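Local coordinates for protein SUMO-1 cysteine protease S273R (African swine fever virus pig/Kenya/KEN-50/1950, PDB 6LJ9) that is a cysteine protease that probably matures the viral polyproteins pp220 and pp62 into core-shell proteins and dampens host innate immune responses, at residues 225-230 with 257-262; 85-90 with 165-170; 149-154 with 175-180; 128-133 with 208-213. One frame throughout, in Å; residues are numbered along the deposited sequence.

How the interactions relate
Interactions 1 and 2 lie beside the active site. Interactions 3 and 4 lie away from it, near the second subunit. Interaction 1 holds the loop that carries Q226, the predicted substrate-binding residue. Interaction 2 includes H168, inferred to be an active-site residue. Their centres are 13 Å apart, and they meet where T230 OG1 lies 2.5 Å from T85 OG1, a probable hydrogen bond. Interactions 3 and 4 have centres 10 Å apart. They are joined by a probable hydrogen bond of 2.6 Å between D179 O and H212 NE2. The centres of interactions 2 and 3 are 27 Å apart, but both reach the central sheet, on its neighbouring strands 152-158 and 169-175.

Interaction 1 of 4, residues 225-230 with 257-262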
loop_
_atom_site.group_PDB
_atom_site.type_symbol
_atom_site.label_atom_id
_atom_site.label_comp_id
_atom_site.label_asym_id
_atom_site.label_seq_id
_atom_site.Cartn_x
_atom_site.Cartn_y
_atom_site.Cartn_z
ATOM N N HIS B 225 -12.275 1.193 26.869
ATOM C CA HIS B 225 -11.739 2.488 26.467
ATOM C C HIS B 225 -12.766 3.599 26.640
ATOM O O HIS B 225 -12.441 4.683 27.137
ATOM C CB HIS B 225 -11.267 2.434 25.013
ATOM C CG HIS B 225 -10.160 1.458 24.767
ATOM N ND1 HIS B 225 -8.845 1.736 25.069
ATOM C CD2 HIS B 225 -10.169 0.213 24.234
ATOM C CE1 HIS B 225 -8.092 0.702 24.740
ATOM N NE2 HIS B 225 -8.871 -0.236 24.232
ATOM N N GLN B 226 -14.008 3.349 26.239
ATOM C CA GLN B 226 -15.020 4.391 26.132
ATOM C C GLN B 226 -15.730 4.583 27.467
ATOM O O GLN B 226 -16.275 3.628 28.032
ATOM C CB GLN B 226 -16.025 4.042 25.037
ATOM C CG GLN B 226 -17.184 5.014 24.912
ATOM C CD GLN B 226 -18.093 4.675 23.750
ATOM O OE1 GLN B 226 -17.730 3.884 22.879
ATOM N NE2 GLN B 226 -19.282 5.266 23.732
ATOM N N ARG B 227 -15.723 5.820 27.965
ATOM C CA ARG B 227 -16.520 6.205 29.119
ATOM C C ARG B 227 -17.689 7.107 28.753
ATOM O O ARG B 227 -18.574 7.316 29.590
ATOM C CB ARG B 227 -15.645 6.910 30.166
ATOM C CG ARG B 227 -14.599 6.012 30.803
ATOM C CD ARG B 227 -13.715 6.788 31.766
ATOM N NE ARG B 227 -12.554 6.010 32.185
ATOM C CZ ARG B 227 -11.540 6.502 32.889
ATOM N NH1 ARG B 227 -11.541 7.777 33.254
ATOM N NH2 ARG B 227 -10.523 5.720 33.226
ATOM N N SER B 228 -17.714 7.643 27.535
ATOM C CA SER B 228 -18.823 8.454 27.067
ATOM C C SER B 228 -19.905 7.557 26.469
ATOM O O SER B 228 -19.758 6.335 26.373
ATOM C CB SER B 228 -18.334 9.487 26.050
ATOM O OG SER B 228 -17.817 8.864 24.886
ATOM N N GLN B 229 -21.015 8.171 26.066
ATOM C CA GLN B 229 -22.116 7.460 25.431
ATOM C C GLN B 229 -22.224 7.770 23.945
ATOM O O GLN B 229 -23.243 7.445 23.326
ATOM C CB GLN B 229 -23.437 7.800 26.124
ATOM C CG GLN B 229 -23.482 7.471 27.605
ATOM C CD GLN B 229 -24.773 7.930 28.257
ATOM O OE1 GLN B 229 -25.527 8.717 27.681
ATOM N NE2 GLN B 229 -25.037 7.438 29.462
ATOM N N THR B 230 -21.200 8.389 23.356
ATOM C CA THR B 230 -21.321 8.962 22.021
ATOM C C THR B 230 -20.219 8.578 21.045
ATOM O O THR B 230 -20.438 8.701 19.833
ATOM C CB THR B 230 -21.357 10.494 22.099
ATOM O OG1 THR B 230 -20.145 10.972 22.697
ATOM C CG2 THR B 230 -22.531 10.970 22.925
ATOM N N ILE B 257 -7.350 4.274 25.304
ATOM C CA ILE B 257 -7.532 5.365 24.356
ATOM C C ILE B 257 -8.748 6.164 24.803
ATOM O O ILE B 257 -9.853 5.615 24.917
ATOM C CB ILE B 257 -7.696 4.846 22.920
ATOM C CG1 ILE B 257 -6.452 4.060 22.500
ATOM C CG2 ILE B 257 -7.942 5.995 21.963
ATOM C CD1 ILE B 257 -6.521 3.504 21.099
ATOM N N THR B 258 -8.547 7.454 25.056
ATOM C CA THR B 258 -9.549 8.280 25.712
ATOM C C THR B 258 -10.619 8.751 24.728
ATOM O O THR B 258 -10.418 8.783 23.510
ATOM C CB THR B 258 -8.893 9.491 26.374
ATOM O OG1 THR B 258 -8.384 10.372 25.365
ATOM C CG2 THR B 258 -7.743 9.050 27.268
ATOM N N ASP B 259 -11.777 9.120 25.287
ATOM C CA ASP B 259 -12.837 9.716 24.481
ATOM C C ASP B 259 -12.428 11.084 23.950
ATOM O O ASP B 259 -12.899 11.502 22.885
ATOM C CB ASP B 259 -14.126 9.830 25.298
ATOM C CG ASP B 259 -14.622 8.488 25.804
ATOM O OD1 ASP B 259 -14.086 7.996 26.821
ATOM O OD2 ASP B 259 -15.553 7.926 25.189
ATOM N N GLU B 260 -11.563 11.794 24.678
ATOM C CA GLU B 260 -11.065 13.079 24.198
ATOM C C GLU B 260 -10.286 12.921 22.900
ATOM O O GLU B 260 -10.463 13.705 21.960
ATOM C CB GLU B 260 -10.194 13.733 25.267
ATOM C CG GLU B 260 -9.565 15.046 24.845
ATOM C CD GLU B 260 -8.530 15.536 25.838
ATOM O OE1 GLU B 260 -8.095 14.729 26.688
ATOM O OE2 GLU B 260 -8.153 16.724 25.771
ATOM N N GLU B 261 -9.416 11.911 22.832
ATOM C CA GLU B 261 -8.677 11.651 21.602
ATOM C C GLU B 261 -9.605 11.260 20.459
ATOM O O GLU B 261 -9.335 11.590 19.299
ATOM C CB GLU B 261 -7.638 10.556 21.838
ATOM C CG GLU B 261 -6.197 11.020 21.729
ATOM C CD GLU B 261 -5.215 9.961 22.189
ATOM O OE1 GLU B 261 -5.422 9.397 23.285
ATOM O OE2 GLU B 261 -4.245 9.685 21.452
HETATM N N MSE B 262 -10.697 10.566 20.760
HETATM C CA MSE B 262 -11.632 10.139 19.726
HETATM C C MSE B 262 -12.537 11.278 19.281
HETATM O O MSE B 262 -12.976 11.317 18.132
HETATM C CB MSE B 262 -12.470 8.962 20.218
HETATM C CG MSE B 262 -11.655 7.725 20.553
HETATM SE SE MSE B 262 -10.778 6.938 18.999
HETATM C CE MSE B 262 -9.061 7.865 19.071
#
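The H225 imidazole meets I257 at its edge. Both belong to the Ulp1-like cysteine protease fold, H225 in the loop between strand 215-220 and helix 232-244. The I257 backbone N donates a hydrogen bond to H225 ND1 at 3.0 Å, 19° out of the ring plane. H225 NE2 bonds to F252 O, so this ring is consistent with a neutral histidine protonated on NE2. The second flat group is the D259 carboxylate. The R227 backbone N reaches D259 OD1 on the syn lone pair, in a nearly straight bond of 3.0 Å (174°). The S228 backbone N comes to D259 OD2 from above the carboxylate plane at 3.2 Å. The S228 side chain also gives a bond to this oxygen; the modelled S228 OG to D259 OD2 distance of 2.5 Å is very short and its exact value is doubtful.

D259, in the first turn of helix 259-269, thus ties two successive backbone N-H groups of the loop. The loop leads to C232, the inferred nucleophile. Q226 is predicted to bind substrate; in Ulp1 relatives a glutamine near this position lines the oxyanion hole. Q226 CG lies 3.3 Å from D259 OD2. Q226 CB points away from segment 257-262. The chain is extended, with CG anti to the backbone N (chi1 176°), and carries the amide to S188 and S228. Q226 OE1 is held by S188 OG, and Q226 NE2 by S228 O at 2.9 Å. T258 is the N-cap of helix 259-269, and T258 OG1 accepts from E261 N at 3.1 Å.

Interaction 2 of 4, residues 85-90 with 165-170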
loop_
_atom_site.group_PDB
_atom_site.type_symbol
_atom_site.label_atom_id
_atom_site.label_comp_id
_atom_site.label_asym_id
_atom_site.label_seq_id
_atom_site.Cartn_x
_atom_site.Cartn_y
_atom_site.Cartn_z
ATOM N N THR B 85 -20.834 15.930 19.229
ATOM C CA THR B 85 -20.745 14.553 19.689
ATOM C C THR B 85 -21.898 13.691 19.176
ATOM O O THR B 85 -22.142 12.604 19.713
ATOM C CB THR B 85 -20.666 14.524 21.219
ATOM O OG1 THR B 85 -20.113 13.277 21.655
ATOM C CG2 THR B 85 -22.034 14.720 21.842
ATOM N N GLY B 86 -22.594 14.148 18.136
ATOM C CA GLY B 86 -23.700 13.377 17.599
ATOM C C GLY B 86 -23.260 12.005 17.127
ATOM O O GLY B 86 -22.117 11.800 16.710
ATOM N N LEU B 87 -24.188 11.055 17.195
ATOM C CA LEU B 87 -23.869 9.674 16.867
ATOM C C LEU B 87 -23.691 9.498 15.364
ATOM O O LEU B 87 -24.365 10.140 14.551
ATOM C CB LEU B 87 -24.965 8.733 17.364
ATOM C CG LEU B 87 -25.326 8.799 18.849
ATOM C CD1 LEU B 87 -26.149 7.585 19.252
ATOM C CD2 LEU B 87 -24.078 8.910 19.706
ATOM N N LEU B 88 -22.775 8.606 15.006
ATOM C CA LEU B 88 -22.516 8.287 13.610
ATOM C C LEU B 88 -23.623 7.407 13.046
ATOM O O LEU B 88 -24.139 6.516 13.727
ATOM C CB LEU B 88 -21.165 7.581 13.473
ATOM C CG LEU B 88 -19.976 8.434 13.034
ATOM C CD1 LEU B 88 -19.880 9.710 13.856
ATOM C CD2 LEU B 88 -18.685 7.637 13.135
ATOM N N THR B 89 -23.988 7.666 11.797
ATOM C CA THR B 89 -24.956 6.852 11.081
ATOM C C THR B 89 -24.232 5.887 10.146
ATOM O O THR B 89 -23.014 5.948 9.967
ATOM C CB THR B 89 -25.932 7.735 10.292
ATOM O OG1 THR B 89 -25.218 8.450 9.276
ATOM C CG2 THR B 89 -26.614 8.732 11.218
ATOM N N ASN B 90 -25.007 4.975 9.554
ATOM C CA ASN B 90 -24.437 4.049 8.582
ATOM C C ASN B 90 -23.924 4.778 7.349
ATOM O O ASN B 90 -23.007 4.292 6.677
ATOM C CB ASN B 90 -25.474 2.997 8.185
ATOM C CG ASN B 90 -26.880 3.563 8.104
ATOM O OD1 ASN B 90 -27.080 4.776 8.189
ATOM N ND2 ASN B 90 -27.862 2.685 7.937
ATOM N N THR B 165 -28.821 -1.002 25.169
ATOM C CA THR B 165 -29.452 0.311 25.254
ATOM C C THR B 165 -29.809 0.858 23.878
ATOM O O THR B 165 -30.822 1.551 23.727
ATOM C CB THR B 165 -28.541 1.292 25.991
ATOM O OG1 THR B 165 -27.233 1.263 25.409
ATOM C CG2 THR B 165 -28.448 0.927 27.464
ATOM N N GLY B 166 -28.999 0.558 22.867
ATOM C CA GLY B 166 -29.285 1.019 21.523
ATOM C C GLY B 166 -28.119 0.894 20.566
ATOM O O GLY B 166 -27.421 -0.125 20.551
ATOM N N LYS B 167 -27.902 1.932 19.762
ATOM C CA LYS B 167 -26.841 1.915 18.764
ATOM C C LYS B 167 -25.472 1.877 19.431
ATOM O O LYS B 167 -25.145 2.739 20.252
ATOM C CB LYS B 167 -26.959 3.142 17.862
ATOM C CG LYS B 167 -25.750 3.381 16.975
ATOM C CD LYS B 167 -25.880 4.690 16.213
ATOM C CE LYS B 167 -27.082 4.672 15.284
ATOM N NZ LYS B 167 -27.203 5.940 14.512
ATOM N N HIS B 168 -24.671 0.875 19.073
ATOM C CA HIS B 168 -23.302 0.751 19.564
ATOM C C HIS B 168 -22.450 0.193 18.435
ATOM O O HIS B 168 -22.619 -0.965 18.040
ATOM C CB HIS B 168 -23.225 -0.144 20.801
ATOM C CG HIS B 168 -21.870 -0.177 21.437
ATOM N ND1 HIS B 168 -21.433 0.797 22.308
ATOM C CD2 HIS B 168 -20.852 -1.063 21.320
ATOM C CE1 HIS B 168 -20.206 0.510 22.706
ATOM N NE2 HIS B 168 -19.830 -0.612 22.120
ATOM N N TRP B 169 -21.539 1.012 17.916
ATOM C CA TRP B 169 -20.692 0.597 16.809
ATOM C C TRP B 169 -19.473 -0.161 17.315
ATOM O O TRP B 169 -18.832 0.241 18.290
ATOM C CB TRP B 169 -20.241 1.809 15.994
ATOM C CG TRP B 169 -21.365 2.594 15.391
ATOM C CD1 TRP B 169 -21.857 3.790 15.826
ATOM C CD2 TRP B 169 -22.135 2.240 14.236
ATOM N NE1 TRP B 169 -22.886 4.201 15.014
ATOM C CE2 TRP B 169 -23.077 3.266 14.030
ATOM C CE3 TRP B 169 -22.120 1.153 13.358
ATOM C CZ2 TRP B 169 -23.995 3.239 12.981
ATOM C CZ3 TRP B 169 -23.030 1.128 12.317
ATOM C CH2 TRP B 169 -23.956 2.163 12.138
ATOM N N VAL B 170 -19.159 -1.268 16.644
ATOM C CA VAL B 170 -17.929 -2.012 16.875
ATOM C C VAL B 170 -17.272 -2.261 15.524
ATOM O O VAL B 170 -17.922 -2.238 14.476
ATOM C CB VAL B 170 -18.165 -3.344 17.620
ATOM C CG1 VAL B 170 -18.787 -3.092 18.986
ATOM C CG2 VAL B 170 -19.041 -4.263 16.792
#
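W169 and K167 share one hydrogen-bond acceptor, the backbone O of L88. W169 NE1 gives the shorter bond, 2.9 Å to L88 O. It is bent, with an N-H...O angle of 133°, and the oxygen sits at the indole edge, 21° out of the ring plane. K167 NZ lies 3.2 Å from the same L88 O. Both donors stand above the carbonyl plane, and they come from opposite faces of it. A single backbone oxygen is therefore gripped by two side chains. The K167 chain sets out with CG anti to the backbone N (chi1 168°), and its bend at chi3 places CE on the path that brings NZ to L88 O.

These bonds link the loop before helix 90-103 to the Ulp1-like catalytic core. W169 begins strand 169-175 and directly follows H168. H168 is an inferred member of the catalytic triad with N187 and C232, and its NE2 bonds to N187 OD1. The indole also touches C232 and S236 of helix 232-244, so W169 packs beside the inferred nucleophile as well as holding the loop.

The remaining contacts are van der Waals. The six-membered part of the indole approaches the loop backbone obliquely where helix 90-103 begins: W169 CZ2 is 3.9 Å from T89 C, and W169 CH2 is 4.0 Å from N90 N. The N90 side chain adds its CB, 4.3 Å from W169 CH2. L88 CB approaches NE1 of W169 at 4.1 Å. Nearer the surface, the aliphatic part of K167 meets L87, whose CD1 is 4.2 Å from K167 CD.

Interaction 3 of 4, residues 149-154 with 175-180; sequences PCNTFG and DMRGDC
T152 and D175 form an antiparallel, non-hydrogen-bonded pair where strands 152-158 and 169-175 meet in the central mixed sheet. Just past the pair, the backbone N of M176 bonds to N151 O at 2.7 Å (144°). D175 starts an Asx turn: its OD1 accepts from R177 N at 3.1 Å. R177 also grips the D175 carboxylate side-on. R177 NE forms a salt bridge to D175 OD1 at 2.7 Å, and R177 NH2 bonds to D175 OD2 at 3.0 Å. R177 N and NE meet OD1 from opposite faces of the carboxylate plane. D175 OD2 also forms a salt bridge with R243.

The T152 methyl CG2 covers one face of the R177 guanidinium, offset toward the rim and 3.5 Å from R177 NE. T152 OG1 bonds to K106 O. The N151 side chain lies against R177 CG, nearly perpendicular to the arginine chain. The selenomethionine M176 bends at chi3 (-72°), which brings CE to 3.5 Å from N151 C. R177 and D175 also pack on G178 of the second subunit. The Asx turn at D175 begins the link between antiparallel strands 169-175 and 181-186 in the central mixed sheet of the Ulp1-like fold.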
loop_
_atom_site.group_PDB
_atom_site.type_symbol
_atom_site.label_atom_id
_atom_site.label_comp_id
_atom_site.label_asym_id
_atom_site.label_seq_id
_atom_site.Cartn_x
_atom_site.Cartn_y
_atom_site.Cartn_z
ATOM N N PRO B 149 -7.107 -7.090 -5.685
ATOM C CA PRO B 149 -6.610 -7.903 -4.568
ATOM C C PRO B 149 -6.414 -7.054 -3.320
ATOM O O PRO B 149 -5.733 -6.027 -3.349
ATOM C CB PRO B 149 -5.280 -8.455 -5.094
ATOM C CG PRO B 149 -4.857 -7.475 -6.138
ATOM C CD PRO B 149 -6.125 -6.986 -6.777
ATOM N N CYS B 150 -7.019 -7.496 -2.220
ATOM C CA CYS B 150 -6.972 -6.793 -0.946
ATOM C C CYS B 150 -6.446 -7.732 0.130
ATOM O O CYS B 150 -6.911 -8.871 0.245
ATOM C CB CYS B 150 -8.358 -6.270 -0.557
ATOM S SG CYS B 150 -9.098 -5.135 -1.754
ATOM N N ASN B 151 -5.475 -7.253 0.910
ATOM C CA ASN B 151 -4.950 -7.990 2.054
ATOM C C ASN B 151 -5.401 -7.395 3.383
ATOM O O ASN B 151 -4.877 -7.776 4.435
ATOM C CB ASN B 151 -3.420 -8.063 1.992
ATOM C CG ASN B 151 -2.766 -6.701 1.827
ATOM O OD1 ASN B 151 -3.396 -5.663 2.024
ATOM N ND2 ASN B 151 -1.487 -6.705 1.468
ATOM N N THR B 152 -6.355 -6.465 3.360
ATOM C CA THR B 152 -6.979 -5.951 4.569
ATOM C C THR B 152 -8.478 -5.824 4.341
ATOM O O THR B 152 -8.930 -5.497 3.240
ATOM C CB THR B 152 -6.405 -4.589 5.000
ATOM O OG1 THR B 152 -6.343 -3.709 3.870
ATOM C CG2 THR B 152 -5.018 -4.749 5.597
ATOM N N PHE B 153 -9.241 -6.089 5.397
ATOM C CA PHE B 153 -10.695 -6.044 5.361
ATOM C C PHE B 153 -11.193 -5.261 6.566
ATOM O O PHE B 153 -10.717 -5.466 7.686
ATOM C CB PHE B 153 -11.289 -7.462 5.355
ATOM C CG PHE B 153 -12.791 -7.499 5.355
ATOM C CD1 PHE B 153 -13.498 -7.557 6.547
ATOM C CD2 PHE B 153 -13.498 -7.494 4.166
ATOM C CE1 PHE B 153 -14.879 -7.595 6.551
ATOM C CE2 PHE B 153 -14.881 -7.533 4.164
ATOM C CZ PHE B 153 -15.571 -7.584 5.357
ATOM N N GLY B 154 -12.147 -4.364 6.334
ATOM C CA GLY B 154 -12.652 -3.526 7.403
ATOM C C GLY B 154 -14.154 -3.339 7.373
ATOM O O GLY B 154 -14.745 -3.173 6.303
ATOM N N ASP B 175 -6.576 -8.670 9.006
ATOM C CA ASP B 175 -5.240 -8.295 8.565
ATOM C C ASP B 175 -4.601 -9.504 7.890
ATOM O O ASP B 175 -4.283 -10.497 8.553
ATOM C CB ASP B 175 -4.400 -7.805 9.742
ATOM C CG ASP B 175 -3.085 -7.185 9.308
ATOM O OD1 ASP B 175 -2.812 -7.135 8.091
ATOM O OD2 ASP B 175 -2.322 -6.743 10.192
HETATM N N MSE B 176 -4.422 -9.420 6.576
HETATM C CA MSE B 176 -3.815 -10.500 5.806
HETATM C C MSE B 176 -2.491 -10.051 5.194
HETATM O O MSE B 176 -2.093 -10.527 4.131
HETATM C CB MSE B 176 -4.772 -10.976 4.711
HETATM C CG MSE B 176 -6.085 -11.537 5.236
HETATM SE SE MSE B 176 -7.433 -11.753 3.842
HETATM C CE MSE B 176 -7.861 -9.875 3.545
ATOM N N ARG B 177 -1.813 -9.128 5.878
ATOM C CA ARG B 177 -0.533 -8.604 5.417
ATOM C C ARG B 177 0.655 -9.353 6.005
ATOM O O ARG B 177 1.666 -9.538 5.323
ATOM C CB ARG B 177 -0.415 -7.116 5.764
ATOM C CG ARG B 177 -1.417 -6.215 5.060
ATOM C CD ARG B 177 -1.432 -4.828 5.682
ATOM N NE ARG B 177 -1.833 -4.874 7.086
ATOM C CZ ARG B 177 -2.053 -3.800 7.835
ATOM N NH1 ARG B 177 -1.914 -2.588 7.316
ATOM N NH2 ARG B 177 -2.415 -3.935 9.104
ATOM N N GLY B 178 0.563 -9.789 7.260
ATOM C CA GLY B 178 1.691 -10.369 7.951
ATOM C C GLY B 178 1.767 -11.877 7.814
ATOM O O GLY B 178 0.971 -12.519 7.124
ATOM N N ASP B 179 2.755 -12.449 8.505
ATOM C CA ASP B 179 2.945 -13.891 8.453
ATOM C C ASP B 179 1.881 -14.630 9.249
ATOM O O ASP B 179 1.626 -15.808 8.973
ATOM C CB ASP B 179 4.340 -14.267 8.957
ATOM C CG ASP B 179 4.773 -15.655 8.501
ATOM O OD1 ASP B 179 4.621 -15.968 7.302
ATOM O OD2 ASP B 179 5.272 -16.433 9.342
ATOM N N CYS B 180 1.255 -13.965 10.218
ATOM C CA CYS B 180 0.123 -14.501 10.966
ATOM C C CYS B 180 -1.075 -13.599 10.708
ATOM O O CYS B 180 -1.120 -12.466 11.200
ATOM C CB CYS B 180 0.431 -14.581 12.458
ATOM S SG CYS B 180 -1.032 -14.730 13.502
#

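Interaction 4 of 4, residues 128-133 with 208-213; sequences DMVKVY and LLKIHH
V130 and L208 have the nearest backbones, with CA atoms 6.1 Å apart. V130 lies in the first turn of helix 129-134. L208 lies in helix 195-208, near where the chain goes on toward strand 215-220. No hydrogen bond joins the two segments. D128 is the N-cap of helix 129-134, and its OD1 accepts from V130 N at 3.2 Å, on the anti side, 29° out of the carboxylate plane.

The side-chain contacts are apolar. The selenomethionine M129 touches L208 near its root: M129 CG is 3.7 Å from L208 CD2. The rest of that chain bends at chi2 and chi3 and leads away from L208. V130 meets two residues with its two methyls. Its CG1 is 3.9 Å from I211 CG2, and the two side chains run antiparallel alongside one another. Its CG2 is 4.1 Å from K210 CE, the aliphatic part of a lysine that crosses V130 at about a right angle. Y133, one turn further along the helix, takes the other branch of I211. Y133 CD2 is 3.9 Å from I211 CD1, and the methyl approaches the ring obliquely. With CG1 between the backbone N and the carbonyl carbon (chi1 65°), I211 has CG2 anti to the carbonyl carbon, where it meets V130 CG1.

W181 of strand 181-186 touches L208, I211 and Y133. H212, beyond I211, stacks on W181 and bonds to D179 O. The contact joins helix 129-134 to the turn after helix 195-208, at one end of the central mixed sheet of the Ulp1-like protease fold.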
loop_
_atom_site.group_PDB
_atom_site.type_symbol
_atom_site.label_atom_id
_atom_site.label_comp_id
_atom_site.label_asym_id
_atom_site.label_seq_id
_atom_site.Cartn_x
_atom_site.Cartn_y
_atom_site.Cartn_z
ATOM N N ASP B 128 -16.533 -13.528 0.402
ATOM C CA ASP B 128 -15.611 -14.653 0.518
ATOM C C ASP B 128 -14.215 -14.072 0.690
ATOM O O ASP B 128 -13.664 -13.483 -0.247
ATOM C CB ASP B 128 -15.698 -15.563 -0.707
ATOM C CG ASP B 128 -14.995 -16.897 -0.506
ATOM O OD1 ASP B 128 -14.012 -16.952 0.261
ATOM O OD2 ASP B 128 -15.428 -17.895 -1.122
HETATM N N MSE B 129 -13.649 -14.233 1.883
HETATM C CA MSE B 129 -12.380 -13.599 2.232
HETATM C C MSE B 129 -11.240 -14.062 1.330
HETATM O O MSE B 129 -10.291 -13.317 1.088
HETATM C CB MSE B 129 -12.035 -13.869 3.697
HETATM C CG MSE B 129 -11.185 -12.783 4.338
HETATM SE SE MSE B 129 -12.017 -11.023 4.200
HETATM C CE MSE B 129 -13.704 -11.415 5.096
ATOM N N VAL B 130 -11.337 -15.298 0.835
ATOM C CA VAL B 130 -10.357 -15.784 -0.131
ATOM C C VAL B 130 -10.504 -15.042 -1.454
ATOM O O VAL B 130 -9.511 -14.623 -2.060
ATOM C CB VAL B 130 -10.493 -17.305 -0.319
ATOM C CG1 VAL B 130 -9.562 -17.788 -1.422
ATOM C CG2 VAL B 130 -10.195 -18.023 0.983
ATOM N N LYS B 131 -11.742 -14.872 -1.925
ATOM C CA LYS B 131 -11.962 -14.096 -3.141
ATOM C C LYS B 131 -11.593 -12.631 -2.935
ATOM O O LYS B 131 -11.195 -11.951 -3.887
ATOM C CB LYS B 131 -13.417 -14.224 -3.598
ATOM C CG LYS B 131 -13.880 -15.653 -3.855
ATOM C CD LYS B 131 -15.361 -15.702 -4.209
ATOM C CE LYS B 131 -15.601 -15.495 -5.694
ATOM N NZ LYS B 131 -15.280 -16.724 -6.469
ATOM N N VAL B 132 -11.714 -12.133 -1.702
ATOM C CA VAL B 132 -11.245 -10.784 -1.392
ATOM C C VAL B 132 -9.736 -10.701 -1.569
ATOM O O VAL B 132 -9.209 -9.756 -2.169
ATOM C CB VAL B 132 -11.666 -10.381 0.033
ATOM C CG1 VAL B 132 -10.984 -9.086 0.447
ATOM C CG2 VAL B 132 -13.170 -10.237 0.116
ATOM N N TYR B 133 -9.016 -11.700 -1.054
ATOM C CA TYR B 133 -7.563 -11.707 -1.169
ATOM C C TYR B 133 -7.122 -11.870 -2.619
ATOM O O TYR B 133 -6.133 -11.263 -3.046
ATOM C CB TYR B 133 -6.982 -12.821 -0.299
ATOM C CG TYR B 133 -5.477 -12.800 -0.183
ATOM C CD1 TYR B 133 -4.848 -12.060 0.811
ATOM C CD2 TYR B 133 -4.683 -13.524 -1.063
ATOM C CE1 TYR B 133 -3.471 -12.040 0.921
ATOM C CE2 TYR B 133 -3.308 -13.509 -0.961
ATOM C CZ TYR B 133 -2.706 -12.767 0.031
ATOM O OH TYR B 133 -1.334 -12.757 0.128
ATOM N N LEU B 208 -9.667 -18.662 5.243
ATOM C CA LEU B 208 -8.294 -18.183 5.123
ATOM C C LEU B 208 -7.280 -19.287 5.391
ATOM O O LEU B 208 -6.149 -19.219 4.894
ATOM C CB LEU B 208 -8.066 -17.006 6.072
ATOM C CG LEU B 208 -8.824 -15.730 5.702
ATOM C CD1 LEU B 208 -8.530 -14.619 6.694
ATOM C CD2 LEU B 208 -8.474 -15.299 4.285
ATOM N N LEU B 209 -7.656 -20.310 6.162
ATOM C CA LEU B 209 -6.767 -21.445 6.382
ATOM C C LEU B 209 -6.542 -22.268 5.121
ATOM O O LEU B 209 -5.679 -23.153 5.129
ATOM C CB LEU B 209 -7.317 -22.342 7.491
ATOM C CG LEU B 209 -6.992 -21.931 8.928
ATOM C CD1 LEU B 209 -7.693 -22.846 9.919
ATOM C CD2 LEU B 209 -5.488 -21.942 9.158
ATOM N N LYS B 210 -7.295 -22.005 4.049
ATOM C CA LYS B 210 -7.087 -22.689 2.779
ATOM C C LYS B 210 -5.967 -22.063 1.955
ATOM O O LYS B 210 -5.407 -22.738 1.083
ATOM C CB LYS B 210 -8.386 -22.698 1.963
ATOM C CG LYS B 210 -9.555 -23.427 2.626
ATOM C CD LYS B 210 -10.778 -23.423 1.722
ATOM C CE LYS B 210 -11.267 -21.996 1.476
ATOM N NZ LYS B 210 -12.258 -21.900 0.378
ATOM N N ILE B 211 -5.626 -20.799 2.206
ATOM C CA ILE B 211 -4.570 -20.111 1.473
ATOM C C ILE B 211 -3.450 -19.620 2.375
ATOM O O ILE B 211 -2.475 -19.053 1.874
ATOM C CB ILE B 211 -5.133 -18.939 0.642
ATOM C CG1 ILE B 211 -5.697 -17.856 1.561
ATOM C CG2 ILE B 211 -6.205 -19.427 -0.319
ATOM C CD1 ILE B 211 -6.174 -16.628 0.822
ATOM N N HIS B 212 -3.558 -19.811 3.689
ATOM C CA HIS B 212 -2.502 -19.416 4.610
ATOM C C HIS B 212 -2.459 -20.401 5.768
ATOM O O HIS B 212 -3.433 -21.103 6.049
ATOM C CB HIS B 212 -2.700 -17.985 5.130
ATOM C CG HIS B 212 -1.478 -17.401 5.771
ATOM N ND1 HIS B 212 -0.277 -17.276 5.107
ATOM C CD2 HIS B 212 -1.273 -16.907 7.016
ATOM C CE1 HIS B 212 0.615 -16.730 5.914
ATOM N NE2 HIS B 212 0.036 -16.496 7.078
ATOM N N HIS B 213 -1.313 -20.434 6.446
ATOM C CA HIS B 213 -1.058 -21.436 7.470
ATOM C C HIS B 213 -1.333 -20.953 8.888
ATOM O O HIS B 213 -1.582 -21.784 9.768
ATOM C CB HIS B 213 0.394 -21.920 7.371
ATOM C CG HIS B 213 1.403 -20.812 7.357
ATOM N ND1 HIS B 213 1.735 -20.095 8.486
ATOM C CD2 HIS B 213 2.153 -20.301 6.352
ATOM C CE1 HIS B 213 2.647 -19.191 8.177
ATOM N NE2 HIS B 213 2.917 -19.294 6.889
#